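Local coordinates for protein methyltransferase FkbM (PDB 2PY6) that probably acts as a methyltransferase of the FkbM family, transferring methyl groups to a substrate not identified here, at residues D113-R121 with I138-A146; I57-M68 with Y93-F104. All coordinates share one frame; numbering follows the deposited sequence. Where two conformers were deposited one is given.

Contact 1: D113-R121 with I138-A146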
loop_
_atom_site.group_PDB
_atom_site.type_symbol
_atom_site.label_atom_id
_atom_site.label_comp_id
_atom_site.label_asym_id
_atom_site.label_seq_id
_atom_site.Cartn_x
_atom_site.Cartn_y
_atom_site.Cartn_z
ATOM N N ASP A 113 -1.874 34.346 -20.315
ATOM C CA ASP A 113 -2.563 33.717 -21.485
ATOM C C ASP A 113 -2.854 32.203 -21.232
ATOM O O ASP A 113 -3.809 31.629 -21.826
ATOM C CB ASP A 113 -2.063 34.056 -22.884
ATOM C CG ASP A 113 -2.682 35.371 -23.425
ATOM O OD1 ASP A 113 -3.095 36.241 -22.604
ATOM O OD2 ASP A 113 -2.741 35.523 -24.670
ATOM N N LEU A 114 -2.029 31.585 -20.373
ATOM C CA LEU A 114 -2.178 30.183 -19.966
ATOM C C LEU A 114 -2.691 30.185 -18.527
ATOM O O LEU A 114 -2.050 30.762 -17.635
ATOM C CB LEU A 114 -0.847 29.423 -20.021
ATOM C CG LEU A 114 -0.899 27.934 -19.616
ATOM C CD1 LEU A 114 -1.744 27.115 -20.593
ATOM C CD2 LEU A 114 0.502 27.359 -19.499
ATOM N N VAL A 115 -3.842 29.543 -18.319
ATOM C CA VAL A 115 -4.473 29.443 -17.005
ATOM C C VAL A 115 -4.324 27.997 -16.488
ATOM O O VAL A 115 -4.302 27.044 -17.276
ATOM C CB VAL A 115 -5.933 29.840 -17.113
ATOM C CG1 VAL A 115 -6.628 29.761 -15.774
ATOM C CG2 VAL A 115 -6.045 31.277 -17.691
ATOM N N ALA A 116 -4.210 27.835 -15.170
ATOM C CA ALA A 116 -4.155 26.509 -14.578
ATOM C C ALA A 116 -5.436 26.211 -13.773
ATOM O O ALA A 116 -5.891 27.012 -12.957
ATOM C CB ALA A 116 -2.918 26.357 -13.718
ATOM N N LEU A 117 -6.048 25.069 -14.043
ATOM C CA LEU A 117 -7.188 24.616 -13.242
ATOM C C LEU A 117 -6.695 23.648 -12.167
ATOM O O LEU A 117 -6.302 22.541 -12.480
ATOM C CB LEU A 117 -8.241 23.949 -14.111
ATOM C CG LEU A 117 -9.379 23.179 -13.412
ATOM C CD1 LEU A 117 -10.052 23.907 -12.258
ATOM C CD2 LEU A 117 -10.415 22.821 -14.445
ATOM N N ASN A 118 -6.714 24.077 -10.908
ATOM C CA ASN A 118 -6.353 23.216 -9.788
ATOM C C ASN A 118 -7.585 22.348 -9.478
ATOM O O ASN A 118 -8.550 22.827 -8.876
ATOM C CB ASN A 118 -5.909 24.051 -8.583
ATOM C CG ASN A 118 -5.297 23.217 -7.453
ATOM O OD1 ASN A 118 -5.370 22.004 -7.463
ATOM N ND2 ASN A 118 -4.682 23.890 -6.475
ATOM N N THR A 119 -7.521 21.065 -9.872
ATOM C CA THR A 119 -8.617 20.085 -9.663
ATOM C C THR A 119 -8.612 19.402 -8.272
ATOM O O THR A 119 -9.571 18.689 -7.911
ATOM C CB THR A 119 -8.586 18.951 -10.724
ATOM O OG1 THR A 119 -7.409 18.134 -10.554
ATOM C CG2 THR A 119 -8.646 19.513 -12.099
ATOM N N CYS A 120 -7.535 19.628 -7.520
ATOM C CA CYS A 120 -7.354 19.067 -6.191
ATOM C C CYS A 120 -8.280 19.735 -5.180
ATOM O O CYS A 120 -8.532 20.943 -5.258
ATOM C CB CYS A 120 -5.908 19.180 -5.782
ATOM S SG CYS A 120 -4.823 18.279 -6.950
ATOM N N ARG A 121 -8.851 18.904 -4.302
ATOM C CA ARG A 121 -9.828 19.327 -3.304
ATOM C C ARG A 121 -9.297 19.198 -1.891
ATOM O O ARG A 121 -9.876 19.801 -0.987
ATOM C CB ARG A 121 -11.103 18.469 -3.378
ATOM C CG ARG A 121 -11.720 18.226 -4.752
ATOM C CD ARG A 121 -12.285 19.449 -5.383
ATOM N NE ARG A 121 -13.560 19.865 -4.792
ATOM C CZ ARG A 121 -14.314 20.853 -5.276
ATOM N NH1 ARG A 121 -13.911 21.543 -6.332
ATOM N NH2 ARG A 121 -15.473 21.158 -4.700
ATOM N N ILE A 138 1.182 32.450 -11.970
ATOM C CA ILE A 138 0.395 31.772 -12.994
ATOM C C ILE A 138 -1.071 31.900 -12.642
ATOM O O ILE A 138 -1.465 31.432 -11.591
ATOM C CB ILE A 138 0.723 30.246 -13.095
ATOM C CG1 ILE A 138 2.220 30.020 -13.338
ATOM C CG2 ILE A 138 -0.145 29.573 -14.186
ATOM C CD1 ILE A 138 2.668 28.555 -13.208
ATOM N N PRO A 139 -1.889 32.502 -13.538
ATOM C CA PRO A 139 -3.335 32.624 -13.262
ATOM C C PRO A 139 -3.954 31.238 -13.048
ATOM O O PRO A 139 -3.705 30.308 -13.841
ATOM C CB PRO A 139 -3.879 33.308 -14.523
ATOM C CG PRO A 139 -2.734 33.969 -15.112
ATOM C CD PRO A 139 -1.551 33.092 -14.851
ATOM N N HIS A 140 -4.672 31.084 -11.933
ATOM C CA HIS A 140 -5.228 29.792 -11.549
ATOM C C HIS A 140 -6.627 29.879 -10.958
ATOM O O HIS A 140 -7.021 30.924 -10.427
ATOM C CB HIS A 140 -4.251 29.024 -10.616
ATOM C CG HIS A 140 -3.926 29.725 -9.345
ATOM N ND1 HIS A 140 -3.192 30.888 -9.298
ATOM C CD2 HIS A 140 -4.225 29.415 -8.061
ATOM C CE1 HIS A 140 -3.067 31.272 -8.042
ATOM N NE2 HIS A 140 -3.684 30.392 -7.272
ATOM N N LEU A 141 -7.340 28.748 -11.050
ATOM C CA LEU A 141 -8.735 28.607 -10.644
ATOM C C LEU A 141 -9.003 27.250 -10.066
ATOM O O LEU A 141 -8.407 26.287 -10.487
ATOM C CB LEU A 141 -9.658 28.607 -11.868
ATOM C CG LEU A 141 -9.764 29.775 -12.793
ATOM C CD1 LEU A 141 -10.373 29.316 -14.097
ATOM C CD2 LEU A 141 -10.577 30.872 -12.148
ATOM N N ASN A 142 -9.948 27.181 -9.145
ATOM C CA ASN A 142 -10.458 25.896 -8.661
ATOM C C ASN A 142 -11.655 25.527 -9.591
ATOM O O ASN A 142 -12.054 26.342 -10.476
ATOM C CB ASN A 142 -10.832 25.939 -7.183
ATOM C CG ASN A 142 -12.009 26.827 -6.885
ATOM O OD1 ASN A 142 -12.922 26.984 -7.689
ATOM N ND2 ASN A 142 -12.008 27.386 -5.696
ATOM N N PHE A 143 -12.213 24.338 -9.411
ATOM C CA PHE A 143 -13.267 23.869 -10.294
ATOM C C PHE A 143 -14.535 24.753 -10.331
ATOM O O PHE A 143 -15.051 25.045 -11.410
ATOM C CB PHE A 143 -13.623 22.426 -10.002
ATOM C CG PHE A 143 -14.576 21.857 -10.987
ATOM C CD1 PHE A 143 -14.118 21.348 -12.192
ATOM C CD2 PHE A 143 -15.937 21.867 -10.732
ATOM C CE1 PHE A 143 -15.001 20.849 -13.107
ATOM C CE2 PHE A 143 -16.818 21.370 -11.651
ATOM C CZ PHE A 143 -16.353 20.864 -12.843
ATOM N N GLU A 144 -14.994 25.221 -9.181
ATOM C CA GLU A 144 -16.208 26.045 -9.147
ATOM C C GLU A 144 -15.965 27.346 -9.874
ATOM O O GLU A 144 -16.860 27.828 -10.576
ATOM C CB GLU A 144 -16.669 26.340 -7.723
ATOM C CG GLU A 144 -17.425 25.229 -7.058
ATOM C CD GLU A 144 -16.602 23.994 -6.728
ATOM O OE1 GLU A 144 -15.378 24.137 -6.504
ATOM O OE2 GLU A 144 -17.208 22.891 -6.673
ATOM N N GLN A 145 -14.756 27.906 -9.688
ATOM C CA GLN A 145 -14.322 29.117 -10.401
ATOM C C GLN A 145 -14.231 28.871 -11.900
ATOM O O GLN A 145 -14.629 29.728 -12.690
ATOM C CB GLN A 145 -12.987 29.630 -9.870
ATOM C CG GLN A 145 -13.048 30.144 -8.396
ATOM C CD GLN A 145 -11.677 30.538 -7.849
ATOM O OE1 GLN A 145 -10.675 29.875 -8.115
ATOM N NE2 GLN A 145 -11.635 31.603 -7.073
ATOM N N ALA A 146 -13.710 27.706 -12.294
ATOM C CA ALA A 146 -13.669 27.345 -13.710
ATOM C C ALA A 146 -15.088 27.338 -14.314
ATOM O O ALA A 146 -15.312 27.910 -15.386
ATOM C CB ALA A 146 -13.046 25.966 -13.901
HETATM O O HOH W 1 -11.165 22.325 -7.298
#
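A116 and L141 hold the middle of strand 114-118 and its parallel neighbour, the edge strand 140-142, whose short axes come within 4.6 Å. Three backbone hydrogen bonds join them. A116 N donates to P139 O (2.9 Å), L141 N to A116 O, and N118 N to L141 O (2.8 Å). The connection through helix 123-135 makes this a beta-alpha-beta unit.

Apolar contacts fill in around the backbone. V115 CG1 meets L141 CD1 at 4.1 Å, on the face that helix 40-49 covers. L117 places CG anti to its own nitrogen (chi1 169°); its CD1 passes close to the L141 carbonyl oxygen, at 3.4 Å from L141 O, and packs on A146 CB at 4.0 Å, under the first turn of helix 143-149. A capping box starts that helix: Q145 N donates to N142 OD1, and N142 N to Q145 OE1.

The charged contact lies past the strand ends. R121 grips E144 end-on, NH1 to OE1 at 3.0 Å and NH2 to OE2 at 3.1 Å. R121 also pairs with D400, and E144 with R401. Beside them a water accepts from R121 NH1 and F143 N and donates to N118 O.

Although the guanidinium and carboxylate planes are 54° apart, the pairing stays bidentate, one nitrogen to each oxygen, and the alternating charges of four residues probably balance one another where the sheet's carboxyl ends meet the 400-401 region.

Contact 2: I57-M68 with Y93-F104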
loop_
_atom_site.group_PDB
_atom_site.type_symbol
_atom_site.label_atom_id
_atom_site.label_comp_id
_atom_site.label_asym_id
_atom_site.label_seq_id
_atom_site.Cartn_x
_atom_site.Cartn_y
_atom_site.Cartn_z
ATOM N N ILE A 57 -4.628 21.439 -16.748
ATOM C CA ILE A 57 -5.295 20.818 -15.630
ATOM C C ILE A 57 -4.236 20.342 -14.636
ATOM O O ILE A 57 -3.327 19.597 -15.018
ATOM C CB ILE A 57 -6.120 19.583 -16.064
ATOM C CG1 ILE A 57 -7.147 19.944 -17.153
ATOM C CG2 ILE A 57 -6.751 18.923 -14.867
ATOM C CD1 ILE A 57 -7.926 21.181 -16.907
ATOM N N LEU A 58 -4.340 20.769 -13.373
ATOM C CA LEU A 58 -3.402 20.304 -12.360
ATOM C C LEU A 58 -4.076 19.186 -11.599
ATOM O O LEU A 58 -5.133 19.394 -10.984
ATOM C CB LEU A 58 -3.007 21.426 -11.405
ATOM C CG LEU A 58 -2.490 22.703 -12.048
ATOM C CD1 LEU A 58 -2.218 23.767 -10.963
ATOM C CD2 LEU A 58 -1.245 22.418 -12.915
ATOM N N GLY A 59 -3.463 18.012 -11.639
ATOM C CA GLY A 59 -3.994 16.813 -10.992
ATOM C C GLY A 59 -4.811 15.948 -11.937
ATOM O O GLY A 59 -5.495 16.459 -12.807
ATOM N N THR A 60 -4.732 14.629 -11.773
ATOM C CA THR A 60 -5.485 13.704 -12.620
ATOM C C THR A 60 -6.475 12.852 -11.811
ATOM O O THR A 60 -7.090 11.938 -12.348
ATOM C CB THR A 60 -4.565 12.766 -13.446
ATOM O OG1 THR A 60 -3.759 11.958 -12.579
ATOM C CG2 THR A 60 -3.675 13.538 -14.400
ATOM N N LYS A 61 -6.659 13.195 -10.539
ATOM C CA LYS A 61 -7.500 12.442 -9.631
ATOM C C LYS A 61 -8.566 13.333 -8.994
ATOM O O LYS A 61 -9.053 12.987 -7.918
ATOM C CB LYS A 61 -6.640 11.817 -8.503
ATOM C CG LYS A 61 -5.648 10.736 -8.936
ATOM N N GLY A 62 -8.951 14.444 -9.633
ATOM C CA GLY A 62 -9.901 15.388 -9.012
ATOM C C GLY A 62 -11.171 15.571 -9.821
ATOM O O GLY A 62 -11.701 14.609 -10.350
ATOM N N PHE A 63 -11.665 16.805 -9.906
ATOM C CA PHE A 63 -12.855 17.139 -10.703
ATOM C C PHE A 63 -12.511 17.442 -12.191
ATOM O O PHE A 63 -13.358 17.924 -12.928
ATOM C CB PHE A 63 -13.563 18.376 -10.084
ATOM C CG PHE A 63 -14.376 18.105 -8.802
ATOM C CD1 PHE A 63 -14.067 17.066 -7.914
ATOM C CD2 PHE A 63 -15.398 18.982 -8.446
ATOM C CE1 PHE A 63 -14.816 16.872 -6.749
ATOM C CE2 PHE A 63 -16.145 18.798 -7.281
ATOM C CZ PHE A 63 -15.852 17.740 -6.433
ATOM N N GLY A 64 -11.285 17.162 -12.647
ATOM C CA GLY A 64 -10.885 17.459 -14.044
ATOM C C GLY A 64 -11.663 16.696 -15.107
ATOM O O GLY A 64 -11.721 17.120 -16.287
ATOM N N ALA A 65 -12.240 15.561 -14.683
ATOM C CA ALA A 65 -13.059 14.706 -15.531
ATOM C C ALA A 65 -14.361 15.413 -15.841
ATOM O O ALA A 65 -14.922 15.192 -16.910
ATOM C CB ALA A 65 -13.339 13.355 -14.850
ATOM N N HIS A 66 -14.821 16.261 -14.912
ATOM C CA HIS A 66 -16.046 17.026 -15.120
ATOM C C HIS A 66 -15.880 18.110 -16.193
ATOM O O HIS A 66 -16.855 18.435 -16.874
ATOM C CB HIS A 66 -16.566 17.644 -13.824
ATOM C CG HIS A 66 -17.012 16.643 -12.802
ATOM N ND1 HIS A 66 -18.097 15.812 -12.998
ATOM C CD2 HIS A 66 -16.563 16.389 -11.549
ATOM C CE1 HIS A 66 -18.277 15.067 -11.921
ATOM N NE2 HIS A 66 -17.360 15.398 -11.025
ATOM N N LEU A 67 -14.678 18.678 -16.335
ATOM C CA LEU A 67 -14.414 19.668 -17.394
ATOM C C LEU A 67 -14.248 18.997 -18.767
ATOM O O LEU A 67 -14.694 19.539 -19.794
ATOM C CB LEU A 67 -13.161 20.513 -17.093
ATOM C CG LEU A 67 -12.661 21.397 -18.269
ATOM C CD1 LEU A 67 -13.726 22.438 -18.690
ATOM C CD2 LEU A 67 -11.334 22.076 -17.998
HETATM N N MSE A 68 -13.569 17.847 -18.788
HETATM C CA MSE A 68 -13.330 17.084 -20.033
HETATM C C MSE A 68 -14.599 16.389 -20.608
HETATM O O MSE A 68 -14.764 16.322 -21.835
HETATM C CB MSE A 68 -12.168 16.084 -19.843
HETATM C CG MSE A 68 -10.851 16.766 -19.396
HETATM SE SE MSE A 68 -10.291 18.339 -20.472
HETATM C CE MSE A 68 -9.996 17.473 -22.172
ATOM N N TYR A 93 -4.550 11.872 -20.478
ATOM C CA TYR A 93 -5.617 12.152 -19.532
ATOM C C TYR A 93 -6.729 12.845 -20.332
ATOM O O TYR A 93 -6.632 14.028 -20.631
ATOM C CB TYR A 93 -5.101 13.015 -18.392
ATOM C CG TYR A 93 -6.142 13.289 -17.321
ATOM C CD1 TYR A 93 -6.539 12.294 -16.445
ATOM C CD2 TYR A 93 -6.728 14.543 -17.191
ATOM C CE1 TYR A 93 -7.491 12.542 -15.453
ATOM C CE2 TYR A 93 -7.683 14.797 -16.200
ATOM C CZ TYR A 93 -8.053 13.797 -15.331
ATOM O OH TYR A 93 -9.018 14.045 -14.351
ATOM N N TYR A 94 -7.766 12.086 -20.692
ATOM C CA TYR A 94 -8.859 12.563 -21.572
ATOM C C TYR A 94 -8.256 13.139 -22.858
ATOM O O TYR A 94 -8.582 14.255 -23.265
ATOM C CB TYR A 94 -9.810 13.546 -20.857
ATOM C CG TYR A 94 -10.561 12.857 -19.742
ATOM C CD1 TYR A 94 -11.658 12.027 -20.021
ATOM C CD2 TYR A 94 -10.150 12.975 -18.423
ATOM C CE1 TYR A 94 -12.334 11.351 -18.992
ATOM C CE2 TYR A 94 -10.824 12.316 -17.390
ATOM C CZ TYR A 94 -11.902 11.505 -17.677
ATOM O OH TYR A 94 -12.535 10.841 -16.656
ATOM N N GLY A 95 -7.337 12.376 -23.455
ATOM C CA GLY A 95 -6.649 12.784 -24.671
ATOM C C GLY A 95 -5.518 13.768 -24.471
ATOM O O GLY A 95 -4.825 14.108 -25.422
ATOM N N LEU A 96 -5.305 14.231 -23.242
ATOM C CA LEU A 96 -4.266 15.216 -22.984
ATOM C C LEU A 96 -2.911 14.591 -22.594
ATOM O O LEU A 96 -2.861 13.615 -21.862
ATOM C CB LEU A 96 -4.688 16.139 -21.834
ATOM C CG LEU A 96 -6.024 16.888 -21.847
ATOM C CD1 LEU A 96 -6.312 17.450 -20.433
ATOM C CD2 LEU A 96 -6.056 17.954 -22.904
ATOM N N PRO A 97 -1.801 15.204 -23.027
ATOM C CA PRO A 97 -0.531 14.699 -22.523
ATOM C C PRO A 97 -0.414 14.928 -21.008
ATOM O O PRO A 97 -1.008 15.876 -20.484
ATOM C CB PRO A 97 0.514 15.504 -23.307
ATOM C CG PRO A 97 -0.202 16.672 -23.866
ATOM C CD PRO A 97 -1.637 16.294 -24.003
ATOM N N ILE A 98 0.282 14.024 -20.317
ATOM C CA ILE A 98 0.526 14.156 -18.882
ATOM C C ILE A 98 1.962 14.656 -18.751
ATOM O O ILE A 98 2.885 14.033 -19.245
ATOM C CB ILE A 98 0.273 12.839 -18.103
ATOM C CG1 ILE A 98 -1.186 12.396 -18.312
ATOM C CG2 ILE A 98 0.555 13.011 -16.573
ATOM C CD1 ILE A 98 -1.559 11.177 -17.567
ATOM N N ILE A 99 2.124 15.805 -18.098
ATOM C CA ILE A 99 3.415 16.473 -17.931
ATOM C C ILE A 99 3.795 16.635 -16.456
ATOM O O ILE A 99 2.982 16.420 -15.568
ATOM C CB ILE A 99 3.424 17.850 -18.628
ATOM C CG1 ILE A 99 2.432 18.822 -17.984
ATOM C CG2 ILE A 99 3.175 17.677 -20.167
ATOM C CD1 ILE A 99 2.498 20.245 -18.536
ATOM N N SER A 100 5.061 16.945 -16.214
ATOM C CA SER A 100 5.564 17.171 -14.868
ATOM C C SER A 100 5.238 18.599 -14.434
ATOM O O SER A 100 4.945 19.461 -15.260
ATOM C CB SER A 100 7.096 16.973 -14.832
ATOM O OG SER A 100 7.765 18.042 -15.501
ATOM N N THR A 101 5.297 18.865 -13.144
ATOM C CA THR A 101 5.069 20.206 -12.663
ATOM C C THR A 101 6.138 21.154 -13.195
ATOM O O THR A 101 5.825 22.318 -13.478
ATOM C CB THR A 101 5.075 20.284 -11.129
ATOM O OG1 THR A 101 4.179 19.307 -10.593
ATOM C CG2 THR A 101 4.668 21.686 -10.654
ATOM N N ASP A 102 7.395 20.680 -13.291
ATOM C CA ASP A 102 8.474 21.488 -13.874
ATOM C C ASP A 102 8.187 21.868 -15.336
ATOM O O ASP A 102 8.492 22.972 -15.744
ATOM C CB ASP A 102 9.850 20.798 -13.776
ATOM C CG ASP A 102 10.477 20.889 -12.383
ATOM O OD1 ASP A 102 10.024 21.706 -11.524
ATOM O OD2 ASP A 102 11.451 20.139 -12.143
ATOM N N ARG A 103 7.594 20.963 -16.112
ATOM C CA ARG A 103 7.244 21.265 -17.496
ATOM C C ARG A 103 6.138 22.344 -17.585
ATOM O O ARG A 103 6.168 23.229 -18.454
ATOM C CB ARG A 103 6.832 19.973 -18.206
ATOM C CG ARG A 103 6.416 20.104 -19.682
ATOM C CD ARG A 103 7.437 20.812 -20.549
ATOM N NE ARG A 103 7.031 20.802 -21.970
ATOM C CZ ARG A 103 7.302 21.752 -22.878
ATOM N NH1 ARG A 103 7.952 22.877 -22.551
ATOM N NH2 ARG A 103 6.871 21.597 -24.132
ATOM N N PHE A 104 5.195 22.277 -16.654
ATOM C CA PHE A 104 4.113 23.225 -16.548
ATOM C C PHE A 104 4.610 24.632 -16.229
ATOM O O PHE A 104 4.220 25.584 -16.891
ATOM C CB PHE A 104 3.112 22.725 -15.491
ATOM C CG PHE A 104 2.255 23.805 -14.866
ATOM C CD1 PHE A 104 1.410 24.588 -15.640
ATOM C CD2 PHE A 104 2.231 23.967 -13.489
ATOM C CE1 PHE A 104 0.609 25.544 -15.061
ATOM C CE2 PHE A 104 1.438 24.922 -12.909
ATOM C CZ PHE A 104 0.621 25.716 -13.698
HETATM O O HOH W 2 -8.324 16.115 -12.521
HETATM O O HOH W 3 -10.009 12.165 -12.782
#
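Y93 lays its ring against T60, and this is the tight heart of the contact. T60 CB sits over one face, 3.9 Å from the ring centroid in a CH-pi contact, while Y94 CD2 of the same hairpin covers the opposite face. With CG anti to the backbone nitrogen (chi1 -177°), the Y93 side chain runs into the loop after strand 54-58, where its hydroxyl meets two waters. One, at 2.8 Å from Y93 OH, donates to G59 O; the other, at 2.6 Å from Y93 OH, donates to T60 O. With an alanine in its place, T60 would probably lose the ring it packs on, a gap would open beside Y94, and both waters would lose a partner. The T60 hydroxyl turns elsewhere, to D83.

On the helix 64-68 side of the hairpin, selenomethionine M68 folds its bent chain so that CE reaches L96 CG tip to tip at 4.0 Å. Farther along, L58 CD2 stands over the face of F104, 3.8 Å from the ring centroid and 16° off its normal; C133 and F129 of helix 123-135 also press on L58.

The Y94 side is the solvent side, though its contacts are no longer than those at Y93. Its ring crosses M68 obliquely, CG meeting M68 CB at 3.6 Å, and its hydroxyl passes A65 CB at 3.2 Å.

At the other end S100, the N-cap of helix 101-109, and D102 hydrogen-bond to D102 and S100 of the second subunit.

The two segments thus meet chiefly through aromatic rings and aliphatic carbons, with water joining the Y93 hydroxyl to backbone carbonyls; the contact seats the 93-96 turn on the loop and helix 64-68 that follow strand 54-58.

Overall arrangement
Contacts 1 and 2 sit in one six-stranded sheet, their centres about 11 Å apart. The segments of contact 2 both precede those of contact 1 in the chain, and helix 101-109 leads into strand 114-118. Strands 54-58 and 114-118 are neighbours, tied by L58 N to L117 O at 2.8 Å and by T119 OG1 to L58 O at 2.6 Å, both probable hydrogen bonds. At the carboxyl ends F63 bridges the two, its ring edge-to-face with F143 and in a cation-pi contact with R121. The FkbM family region, 232-390, includes strands of a separate seven-stranded sheet. A bound ethanediol, probably from the crystallisation liquor, lies about 4 Å from the E144 side chain.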